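Local coordinates for protein SusD homolog (PDB 3FDH) that probably binds glycans at the outer membrane of Bacteroides thetaiotaomicron as a SusD-like lipoprotein, at residues Leu365-Glu369 with Val390-Ala396; Phe460-Tyr466 with Tyr486-Val492; Asn249-Tyr255 with Phe322-Ala328. One frame throughout, in Å; residues are numbered along the deposited sequence.

Contact 1 (Leu365-Glu369 with Val390-Ala396)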
loop_
_atom_site.group_PDB
_atom_site.type_symbol
_atom_site.label_atom_id
_atom_site.label_comp_id
_atom_site.label_asym_id
_atom_site.label_seq_id
_atom_site.Cartn_x
_atom_site.Cartn_y
_atom_site.Cartn_z
ATOM N N LEU A 365 -3.484 10.802 -10.724
ATOM C CA LEU A 365 -2.794 11.057 -11.982
ATOM C C LEU A 365 -1.572 11.939 -11.757
ATOM O O LEU A 365 -0.542 11.758 -12.394
ATOM C CB LEU A 365 -3.725 11.695 -13.034
ATOM C CG LEU A 365 -4.517 10.672 -13.857
ATOM C CD1 LEU A 365 -5.775 11.255 -14.552
ATOM C CD2 LEU A 365 -3.584 10.012 -14.896
ATOM N N LEU A 366 -1.696 12.906 -10.858
ATOM C CA LEU A 366 -0.587 13.870 -10.623
ATOM C C LEU A 366 0.546 13.145 -9.877
ATOM O O LEU A 366 1.725 13.402 -10.113
ATOM C CB LEU A 366 -1.061 15.148 -9.901
ATOM C CG LEU A 366 -1.989 16.050 -10.690
ATOM C CD1 LEU A 366 -2.293 17.359 -9.924
ATOM C CD2 LEU A 366 -1.339 16.374 -12.013
ATOM N N ASN A 367 0.183 12.155 -9.070
ATOM C CA ASN A 367 1.182 11.402 -8.313
ATOM C C ASN A 367 1.914 10.473 -9.286
ATOM O O ASN A 367 3.104 10.242 -9.180
ATOM C CB ASN A 367 0.530 10.589 -7.197
ATOM C CG ASN A 367 1.505 9.720 -6.458
ATOM O OD1 ASN A 367 2.462 10.208 -5.844
ATOM N ND2 ASN A 367 1.282 8.401 -6.533
ATOM N N ALA A 368 1.143 9.949 -10.230
ATOM C CA ALA A 368 1.670 9.070 -11.269
ATOM C C ALA A 368 2.669 9.819 -12.121
ATOM O O ALA A 368 3.757 9.343 -12.428
ATOM C CB ALA A 368 0.528 8.549 -12.150
ATOM N N GLU A 369 2.285 11.035 -12.494
ATOM C CA GLU A 369 3.134 11.875 -13.296
ATOM C C GLU A 369 4.400 12.237 -12.529
ATOM O O GLU A 369 5.476 12.312 -13.100
ATOM C CB GLU A 369 2.408 13.149 -13.706
ATOM C CG GLU A 369 3.286 14.132 -14.479
ATOM C CD GLU A 369 3.805 13.568 -15.812
ATOM O OE1 GLU A 369 2.998 13.103 -16.647
ATOM O OE2 GLU A 369 5.022 13.616 -16.040
ATOM N N VAL A 390 2.980 15.846 -20.625
ATOM C CA VAL A 390 3.014 15.725 -19.172
ATOM C C VAL A 390 1.580 15.782 -18.628
ATOM O O VAL A 390 0.787 16.547 -19.086
ATOM C CB VAL A 390 3.881 16.831 -18.541
ATOM C CG1 VAL A 390 3.643 16.964 -17.066
ATOM C CG2 VAL A 390 5.367 16.570 -18.849
ATOM N N ILE A 391 1.244 14.926 -17.672
ATOM C CA ILE A 391 -0.094 14.963 -17.080
ATOM C C ILE A 391 -0.168 16.153 -16.105
ATOM O O ILE A 391 0.656 16.278 -15.191
ATOM C CB ILE A 391 -0.412 13.637 -16.346
ATOM C CG1 ILE A 391 -0.294 12.510 -17.367
ATOM C CG2 ILE A 391 -1.803 13.704 -15.686
ATOM C CD1 ILE A 391 -0.251 11.181 -16.789
ATOM N N THR A 392 -1.129 17.051 -16.343
ATOM C CA THR A 392 -1.332 18.186 -15.475
ATOM C C THR A 392 -2.690 18.201 -14.788
ATOM O O THR A 392 -3.565 17.385 -15.033
ATOM C CB THR A 392 -1.267 19.455 -16.260
ATOM O OG1 THR A 392 -2.354 19.459 -17.195
ATOM C CG2 THR A 392 0.049 19.553 -16.979
ATOM N N GLU A 393 -2.882 19.181 -13.928
ATOM C CA GLU A 393 -4.167 19.257 -13.196
ATOM C C GLU A 393 -5.286 19.463 -14.229
ATOM O O GLU A 393 -6.356 18.896 -14.130
ATOM C CB GLU A 393 -4.132 20.373 -12.162
ATOM C CG GLU A 393 -5.336 20.468 -11.294
ATOM C CD GLU A 393 -5.334 21.759 -10.460
ATOM O OE1 GLU A 393 -4.293 22.460 -10.451
ATOM O OE2 GLU A 393 -6.372 22.083 -9.834
ATOM N N THR A 394 -4.963 20.185 -15.278
ATOM C CA THR A 394 -5.950 20.531 -16.327
ATOM C C THR A 394 -6.256 19.333 -17.209
ATOM O O THR A 394 -7.414 19.040 -17.539
ATOM C CB THR A 394 -5.476 21.664 -17.259
ATOM O OG1 THR A 394 -5.302 22.886 -16.529
ATOM C CG2 THR A 394 -6.488 21.940 -18.403
ATOM N N SER A 395 -5.200 18.676 -17.640
ATOM C CA SER A 395 -5.352 17.555 -18.563
ATOM C C SER A 395 -6.054 16.415 -17.862
ATOM O O SER A 395 -6.881 15.733 -18.465
ATOM C CB SER A 395 -4.011 17.093 -19.150
ATOM O OG SER A 395 -3.227 16.405 -18.195
ATOM N N ALA A 396 -5.726 16.226 -16.586
ATOM C CA ALA A 396 -6.289 15.162 -15.782
ATOM C C ALA A 396 -7.776 15.386 -15.558
ATOM O O ALA A 396 -8.564 14.442 -15.584
ATOM C CB ALA A 396 -5.571 15.009 -14.402
#

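Contact 2 (Phe460-Tyr466 with Tyr486-Val492)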
loop_
_atom_site.group_PDB
_atom_site.type_symbol
_atom_site.label_atom_id
_atom_site.label_comp_id
_atom_site.label_asym_id
_atom_site.label_seq_id
_atom_site.Cartn_x
_atom_site.Cartn_y
_atom_site.Cartn_z
ATOM N N PHE A 460 -5.365 -18.110 -5.764
ATOM C CA PHE A 460 -5.335 -16.696 -5.445
ATOM C C PHE A 460 -5.070 -16.557 -3.953
ATOM O O PHE A 460 -5.849 -17.048 -3.143
ATOM C CB PHE A 460 -6.643 -15.986 -5.752
ATOM C CG PHE A 460 -6.576 -14.558 -5.379
ATOM C CD1 PHE A 460 -5.825 -13.679 -6.138
ATOM C CD2 PHE A 460 -7.166 -14.104 -4.214
ATOM C CE1 PHE A 460 -5.665 -12.364 -5.760
ATOM C CE2 PHE A 460 -7.057 -12.797 -3.858
ATOM C CZ PHE A 460 -6.290 -11.912 -4.623
ATOM N N PRO A 461 -3.953 -15.917 -3.560
ATOM C CA PRO A 461 -3.701 -15.844 -2.136
ATOM C C PRO A 461 -4.564 -14.860 -1.380
ATOM O O PRO A 461 -4.552 -13.657 -1.633
ATOM C CB PRO A 461 -2.241 -15.411 -2.052
ATOM C CG PRO A 461 -1.977 -14.697 -3.340
ATOM C CD PRO A 461 -2.990 -15.134 -4.347
ATOM N N LEU A 462 -5.271 -15.406 -0.402
ATOM C CA LEU A 462 -6.220 -14.609 0.405
ATOM C C LEU A 462 -5.516 -13.913 1.545
ATOM O O LEU A 462 -6.094 -13.086 2.253
ATOM C CB LEU A 462 -7.292 -15.516 0.992
ATOM C CG LEU A 462 -8.090 -16.315 -0.023
ATOM C CD1 LEU A 462 -9.068 -17.250 0.664
ATOM C CD2 LEU A 462 -8.861 -15.413 -0.855
ATOM N N ARG A 463 -4.255 -14.286 1.699
ATOM C CA ARG A 463 -3.404 -13.778 2.783
ATOM C C ARG A 463 -1.973 -14.187 2.541
ATOM O O ARG A 463 -1.711 -14.960 1.612
ATOM C CB ARG A 463 -3.862 -14.394 4.119
ATOM C CG ARG A 463 -3.744 -15.895 4.205
ATOM C CD ARG A 463 -4.805 -16.458 5.152
ATOM N NE ARG A 463 -4.578 -16.109 6.552
ATOM C CZ ARG A 463 -5.489 -16.158 7.512
ATOM N NH1 ARG A 463 -6.746 -16.494 7.246
ATOM N NH2 ARG A 463 -5.130 -15.837 8.747
ATOM N N TYR A 464 -1.078 -13.708 3.415
ATOM C CA TYR A 464 0.355 -14.062 3.373
ATOM C C TYR A 464 0.612 -15.137 4.425
ATOM O O TYR A 464 0.035 -15.075 5.521
ATOM C CB TYR A 464 1.265 -12.897 3.684
ATOM C CG TYR A 464 1.308 -11.888 2.536
ATOM C CD1 TYR A 464 0.331 -11.913 1.582
ATOM C CD2 TYR A 464 2.305 -10.942 2.461
ATOM C CE1 TYR A 464 0.347 -10.973 0.543
ATOM C CE2 TYR A 464 2.323 -10.046 1.463
ATOM C CZ TYR A 464 1.369 -10.060 0.517
ATOM O OH TYR A 464 1.476 -9.076 -0.470
ATOM N N PRO A 465 1.528 -16.080 4.131
ATOM C CA PRO A 465 1.824 -17.072 5.145
ATOM C C PRO A 465 2.666 -16.538 6.313
ATOM O O PRO A 465 3.511 -15.642 6.160
ATOM C CB PRO A 465 2.635 -18.128 4.364
ATOM C CG PRO A 465 3.265 -17.360 3.238
ATOM C CD PRO A 465 2.207 -16.385 2.849
ATOM N N TYR A 466 2.417 -17.103 7.477
ATOM C CA TYR A 466 3.175 -16.745 8.689
ATOM C C TYR A 466 4.669 -17.017 8.504
ATOM O O TYR A 466 5.091 -17.971 7.813
ATOM C CB TYR A 466 2.691 -17.523 9.919
ATOM C CG TYR A 466 1.226 -17.308 10.296
ATOM C CD1 TYR A 466 0.796 -16.101 10.827
ATOM C CD2 TYR A 466 0.285 -18.319 10.118
ATOM C CE1 TYR A 466 -0.559 -15.890 11.157
ATOM C CE2 TYR A 466 -1.067 -18.127 10.465
ATOM C CZ TYR A 466 -1.472 -16.923 10.998
ATOM O OH TYR A 466 -2.792 -16.738 11.322
ATOM N N TYR A 486 -3.598 -23.161 3.441
ATOM C CA TYR A 486 -4.687 -22.317 4.013
ATOM C C TYR A 486 -4.675 -20.895 3.435
ATOM O O TYR A 486 -5.681 -20.191 3.401
ATOM C CB TYR A 486 -4.613 -22.302 5.565
ATOM C CG TYR A 486 -3.555 -21.339 6.052
ATOM C CD1 TYR A 486 -2.191 -21.627 5.940
ATOM C CD2 TYR A 486 -3.923 -20.094 6.561
ATOM C CE1 TYR A 486 -1.220 -20.693 6.347
ATOM C CE2 TYR A 486 -2.965 -19.185 6.994
ATOM C CZ TYR A 486 -1.623 -19.469 6.873
ATOM O OH TYR A 486 -0.698 -18.512 7.271
ATOM N N VAL A 487 -3.536 -20.492 2.888
ATOM C CA VAL A 487 -3.427 -19.124 2.373
ATOM C C VAL A 487 -4.383 -18.962 1.189
ATOM O O VAL A 487 -4.789 -17.861 0.841
ATOM C CB VAL A 487 -1.966 -18.721 1.977
ATOM C CG1 VAL A 487 -0.978 -18.948 3.171
ATOM C CG2 VAL A 487 -1.522 -19.446 0.768
ATOM N N TYR A 488 -4.785 -20.078 0.615
ATOM C CA TYR A 488 -5.649 -20.032 -0.550
ATOM C C TYR A 488 -7.100 -20.329 -0.239
ATOM O O TYR A 488 -7.957 -20.131 -1.100
ATOM C CB TYR A 488 -5.194 -21.036 -1.609
ATOM C CG TYR A 488 -3.798 -20.825 -2.160
ATOM C CD1 TYR A 488 -3.493 -19.689 -2.846
ATOM C CD2 TYR A 488 -2.812 -21.785 -2.012
ATOM C CE1 TYR A 488 -2.206 -19.489 -3.385
ATOM C CE2 TYR A 488 -1.541 -21.607 -2.537
ATOM C CZ TYR A 488 -1.243 -20.448 -3.221
ATOM O OH TYR A 488 0.016 -20.269 -3.774
ATOM N N SER A 489 -7.366 -20.859 0.952
ATOM C CA SER A 489 -8.725 -21.240 1.332
ATOM C C SER A 489 -9.331 -20.501 2.541
ATOM O O SER A 489 -10.521 -20.496 2.717
ATOM C CB SER A 489 -8.753 -22.725 1.667
ATOM O OG SER A 489 -7.871 -22.979 2.731
ATOM N N GLU A 490 -8.509 -19.851 3.347
ATOM C CA GLU A 490 -8.998 -19.234 4.572
ATOM C C GLU A 490 -8.909 -17.733 4.509
ATOM O O GLU A 490 -7.859 -17.174 4.747
ATOM C CB GLU A 490 -8.172 -19.719 5.759
ATOM C CG GLU A 490 -8.383 -21.220 6.097
ATOM C CD GLU A 490 -9.749 -21.510 6.632
ATOM O OE1 GLU A 490 -10.488 -20.562 6.947
ATOM O OE2 GLU A 490 -10.106 -22.711 6.768
ATOM N N PRO A 491 -10.024 -17.067 4.206
ATOM C CA PRO A 491 -9.946 -15.596 4.142
ATOM C C PRO A 491 -9.639 -15.019 5.524
ATOM O O PRO A 491 -9.866 -15.658 6.527
ATOM C CB PRO A 491 -11.366 -15.174 3.767
ATOM C CG PRO A 491 -12.044 -16.365 3.286
ATOM C CD PRO A 491 -11.356 -17.569 3.844
ATOM N N VAL A 492 -9.159 -13.792 5.572
ATOM C CA VAL A 492 -8.958 -13.123 6.879
ATOM C C VAL A 492 -10.343 -12.746 7.439
ATOM O O VAL A 492 -11.350 -12.757 6.716
ATOM C CB VAL A 492 -7.983 -11.905 6.778
ATOM C CG1 VAL A 492 -6.650 -12.434 6.211
ATOM C CG2 VAL A 492 -8.534 -10.732 5.911
HETATM O O HOH W 1 -8.207 -18.282 -3.159
HETATM O O HOH W 2 -8.833 -12.571 2.863
HETATM O O HOH W 3 -1.621 -15.911 7.399
#

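Contact 3 (Asn249-Tyr255 with Phe322-Ala328)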
loop_
_atom_site.group_PDB
_atom_site.type_symbol
_atom_site.label_atom_id
_atom_site.label_comp_id
_atom_site.label_asym_id
_atom_site.label_seq_id
_atom_site.Cartn_x
_atom_site.Cartn_y
_atom_site.Cartn_z
ATOM N N ASN A 249 14.356 4.580 -3.222
ATOM C CA ASN A 249 12.954 4.154 -3.126
ATOM C C ASN A 249 12.943 2.626 -3.177
ATOM O O ASN A 249 13.667 2.027 -3.977
ATOM C CB ASN A 249 12.149 4.803 -4.276
ATOM C CG ASN A 249 10.792 4.175 -4.488
ATOM O OD1 ASN A 249 10.693 3.014 -4.842
ATOM N ND2 ASN A 249 9.728 4.979 -4.327
ATOM N N PRO A 250 12.098 1.983 -2.353
ATOM C CA PRO A 250 12.131 0.530 -2.204
ATOM C C PRO A 250 11.594 -0.314 -3.353
ATOM O O PRO A 250 12.035 -1.455 -3.538
ATOM C CB PRO A 250 11.336 0.307 -0.925
ATOM C CG PRO A 250 10.371 1.452 -0.885
ATOM C CD PRO A 250 11.202 2.613 -1.368
ATOM N N PHE A 251 10.638 0.252 -4.072
ATOM C CA PHE A 251 10.054 -0.336 -5.271
ATOM C C PHE A 251 11.157 -0.293 -6.361
ATOM O O PHE A 251 11.490 -1.295 -7.009
ATOM C CB PHE A 251 8.794 0.442 -5.684
ATOM C CG PHE A 251 8.086 -0.142 -6.879
ATOM C CD1 PHE A 251 7.223 -1.201 -6.735
ATOM C CD2 PHE A 251 8.297 0.360 -8.143
ATOM C CE1 PHE A 251 6.580 -1.762 -7.822
ATOM C CE2 PHE A 251 7.679 -0.203 -9.224
ATOM C CZ PHE A 251 6.801 -1.256 -9.076
ATOM N N TYR A 252 11.718 0.894 -6.539
ATOM C CA TYR A 252 12.863 1.065 -7.421
ATOM C C TYR A 252 13.976 0.088 -7.021
ATOM O O TYR A 252 14.637 -0.549 -7.868
ATOM C CB TYR A 252 13.374 2.522 -7.362
ATOM C CG TYR A 252 14.747 2.699 -7.963
ATOM C CD1 TYR A 252 15.896 2.440 -7.221
ATOM C CD2 TYR A 252 14.898 3.148 -9.261
ATOM C CE1 TYR A 252 17.147 2.596 -7.785
ATOM C CE2 TYR A 252 16.129 3.306 -9.823
ATOM C CZ TYR A 252 17.251 3.025 -9.090
ATOM O OH TYR A 252 18.480 3.214 -9.653
ATOM N N GLY A 253 14.127 -0.060 -5.709
ATOM C CA GLY A 253 15.177 -0.883 -5.127
ATOM C C GLY A 253 15.071 -2.326 -5.511
ATOM O O GLY A 253 16.067 -2.981 -5.863
ATOM N N PHE A 254 13.857 -2.837 -5.433
ATOM C CA PHE A 254 13.589 -4.218 -5.826
ATOM C C PHE A 254 13.969 -4.461 -7.270
ATOM O O PHE A 254 14.654 -5.426 -7.586
ATOM C CB PHE A 254 12.127 -4.624 -5.640
ATOM C CG PHE A 254 11.812 -5.951 -6.289
ATOM C CD1 PHE A 254 12.171 -7.136 -5.677
ATOM C CD2 PHE A 254 11.218 -6.003 -7.551
ATOM C CE1 PHE A 254 11.917 -8.346 -6.297
ATOM C CE2 PHE A 254 10.978 -7.213 -8.171
ATOM C CZ PHE A 254 11.319 -8.373 -7.547
ATOM N N TYR A 255 13.551 -3.568 -8.149
ATOM C CA TYR A 255 13.853 -3.730 -9.581
ATOM C C TYR A 255 15.344 -3.567 -9.859
ATOM O O TYR A 255 15.927 -4.197 -10.735
ATOM C CB TYR A 255 13.040 -2.759 -10.464
ATOM C CG TYR A 255 13.260 -3.078 -11.924
ATOM C CD1 TYR A 255 12.558 -4.105 -12.547
ATOM C CD2 TYR A 255 14.166 -2.350 -12.686
ATOM C CE1 TYR A 255 12.786 -4.440 -13.865
ATOM C CE2 TYR A 255 14.416 -2.684 -13.996
ATOM C CZ TYR A 255 13.727 -3.730 -14.585
ATOM O OH TYR A 255 13.984 -4.022 -15.908
ATOM N N PHE A 322 7.542 3.073 -13.541
ATOM C CA PHE A 322 7.634 3.169 -12.074
ATOM C C PHE A 322 8.849 2.461 -11.446
ATOM O O PHE A 322 9.330 2.852 -10.382
ATOM C CB PHE A 322 6.349 2.666 -11.418
ATOM C CG PHE A 322 5.144 3.476 -11.793
ATOM C CD1 PHE A 322 5.050 4.804 -11.408
ATOM C CD2 PHE A 322 4.155 2.926 -12.605
ATOM C CE1 PHE A 322 3.957 5.545 -11.766
ATOM C CE2 PHE A 322 3.074 3.654 -12.983
ATOM C CZ PHE A 322 2.966 4.986 -12.568
ATOM N N VAL A 323 9.361 1.452 -12.141
ATOM C CA VAL A 323 10.494 0.698 -11.619
ATOM C C VAL A 323 11.775 1.556 -11.603
ATOM O O VAL A 323 12.748 1.206 -10.953
ATOM C CB VAL A 323 10.707 -0.658 -12.371
ATOM C CG1 VAL A 323 9.393 -1.556 -12.350
ATOM C CG2 VAL A 323 11.258 -0.438 -13.801
ATOM N N TYR A 324 11.774 2.686 -12.320
ATOM C CA TYR A 324 12.930 3.604 -12.370
ATOM C C TYR A 324 12.736 4.907 -11.589
ATOM O O TYR A 324 13.507 5.869 -11.720
ATOM C CB TYR A 324 13.327 3.887 -13.828
ATOM C CG TYR A 324 14.162 2.754 -14.392
ATOM C CD1 TYR A 324 15.475 2.572 -13.984
ATOM C CD2 TYR A 324 13.636 1.860 -15.310
ATOM C CE1 TYR A 324 16.226 1.522 -14.474
ATOM C CE2 TYR A 324 14.371 0.797 -15.780
ATOM C CZ TYR A 324 15.660 0.629 -15.354
ATOM O OH TYR A 324 16.409 -0.416 -15.872
ATOM N N ALA A 325 11.690 4.935 -10.767
ATOM C CA ALA A 325 11.322 6.138 -9.963
ATOM C C ALA A 325 12.165 6.173 -8.686
ATOM O O ALA A 325 11.661 6.054 -7.587
ATOM C CB ALA A 325 9.814 6.123 -9.610
ATOM N N LYS A 326 13.453 6.437 -8.888
ATOM C CA LYS A 326 14.463 6.288 -7.852
ATOM C C LYS A 326 14.212 7.021 -6.540
ATOM O O LYS A 326 14.470 6.479 -5.441
ATOM C CB LYS A 326 15.837 6.657 -8.404
ATOM C CG LYS A 326 16.980 6.343 -7.453
ATOM C CD LYS A 326 18.293 6.747 -8.097
ATOM C CE LYS A 326 19.489 6.363 -7.242
ATOM N NZ LYS A 326 20.799 6.571 -7.956
ATOM N N THR A 327 13.683 8.228 -6.686
ATOM C CA THR A 327 13.453 9.111 -5.559
ATOM C C THR A 327 11.993 9.423 -5.314
ATOM O O THR A 327 11.673 10.312 -4.550
ATOM C CB THR A 327 14.277 10.399 -5.682
ATOM O OG1 THR A 327 13.902 11.104 -6.862
ATOM C CG2 THR A 327 15.771 10.076 -5.751
ATOM N N ALA A 328 11.093 8.641 -5.884
ATOM C CA ALA A 328 9.678 8.867 -5.599
ATOM C C ALA A 328 9.412 8.591 -4.122
ATOM O O ALA A 328 9.939 7.608 -3.563
ATOM C CB ALA A 328 8.778 7.961 -6.487
HETATM O O HOH W 4 15.261 0.141 -10.439
#

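Contact 1 (Leu365-Glu369 with Val390-Ala396)
A capping box opens the helix 393-410 just where the chain meets the side of the helix 354-379, within the mainly helical SusD-like fold. Thr392 is the N-cap: its OG1 accepts from Ser395 N at 3.0 Å and more weakly from Thr394 N, while Ser395 OG accepts from Thr392 N at 2.9 Å. Threonine and serine suit these places because their short hydroxyl side chains can accept from backbone amides at the helix start, Thr392 OG1 from the first turn and Ser395 OG from the N-cap residue.

Apolar contacts fill the space between the segments. Ile391, buried and pointing toward the helix, lays CG2 3.8 Å from Leu365 CB. One helical turn beyond the cap, Ala396 is small enough to let Leu365 CD1 approach its CB to 3.8 Å; Pro277 and Arg278 also touch Leu365. Leu366, at the more exposed border, bends its end over the start of the helix, with CD2 3.6 Å from Thr392 C.

The polar link comes from Glu369, one turn after Leu365 and so on the same helix face. Its carboxylate is buried, and its charge is answered by a salt bridge from OE1 to Arg281. The same oxygen anchors the loop ahead of the cap: Ile391 N donates to Glu369 OE1 at 2.7 Å, almost straight at 174°.

Contact 2 (Phe460-Tyr466 with Tyr486-Val492)
Phe460 O and Tyr488 O are bridged by a water that donates to both, and the edge of the Tyr488 ring lies beside Pro461 N. With neither segment a regular strand, Leu462 N supplies the backbone tie, donating to Val487 O at 2.8 Å; its apolar side chain lies over residues Tyr488 to Pro491 of the other segment, CD1 3.9 Å from Pro491 CD. Arg463 is long enough to cross between Tyr486 and Val492, which cover opposite guanidinium faces. Its NH1 donates to Glu490 O at 2.8 Å, and NH2 forms a salt bridge with the C-terminal carboxylate of Arg499. Another water joins Arg463 NE, Tyr464 O and Tyr486 OH. Pro465 CB packs 3.9 Å from Val487 CG1, and Tyr466 N makes a weak 3.4 Å hydrogen bond to Tyr486 OH. The contact joins the loop after helix 456-459 to the loop after helix 475-481, near the chain's C-terminus, with helix 431-443 touching Phe460 and Leu462, helix 40-48 touching Pro461 and Tyr464, and helix 475-481 touching Tyr466 and Tyr486.

Contact 3 (Asn249-Tyr255 with Phe322-Ala328)
An asparagine N-cap joins the start of the helix 250-258 to a turn-rich loop inside the SusD-like fold. Asn249 OD1 accepts from Tyr252 N at 2.9 Å and weakly from Phe251 N, whereas its amide end serves the loop: ND2 donates to Ala328 O at 2.7 Å. Asparagine suits the site because one side chain both accepts and donates. Its backbone contributes too, Asn249 N donating to Lys326 O at 2.9 Å. The type I turn from Ala325 to Ala328 brings these two carbonyls within its grasp.

Three aromatic residues of the helix meet the loop. Phe251 CE2 packs 3.8 Å from Val323 CG1. The aliphatic chain of Lys326 covers the Tyr252 ring in a CH-pi contact, CG 3.8 Å from the centroid, before NZ hydrogen-bonds to Ser245 O. Val323 CG2 similarly lies 3.7 Å from the Tyr255 ring centroid, and Tyr255 directs its edge toward the face of Tyr324 in an offset edge-to-face pair, centroids 5.5 Å apart. A water donates to both Tyr252 O and Val323 O.

Helix 354-379 packs against Tyr252 and Lys326, helix 40-48 against Phe251, and strand 319-320 against Tyr255 and Tyr324.

Contacts 3, 1 and 2 follow one another along the chain, each closing before the next opens. Contacts 1 and 3 are neighbours, with centres about 20 Å apart, and they touch where Phe322 CE1 lies 3.9 Å from Ala368 O. Helix 354-379 joins them: it supplies a segment of contact 1 and, further along, packs on the loop of contact 3. Contact 2 lies on the opposite side of the chain's centre from contact 1, their centres about 36 Å apart, and its nearest atoms are about 12 Å from those of contact 3. Helix 40-48 touches both contacts 2 and 3. A tetraethylene glycol, probably from the crystallisation liquor, lies about 4 Å from the Phe460 side chain in contact 2.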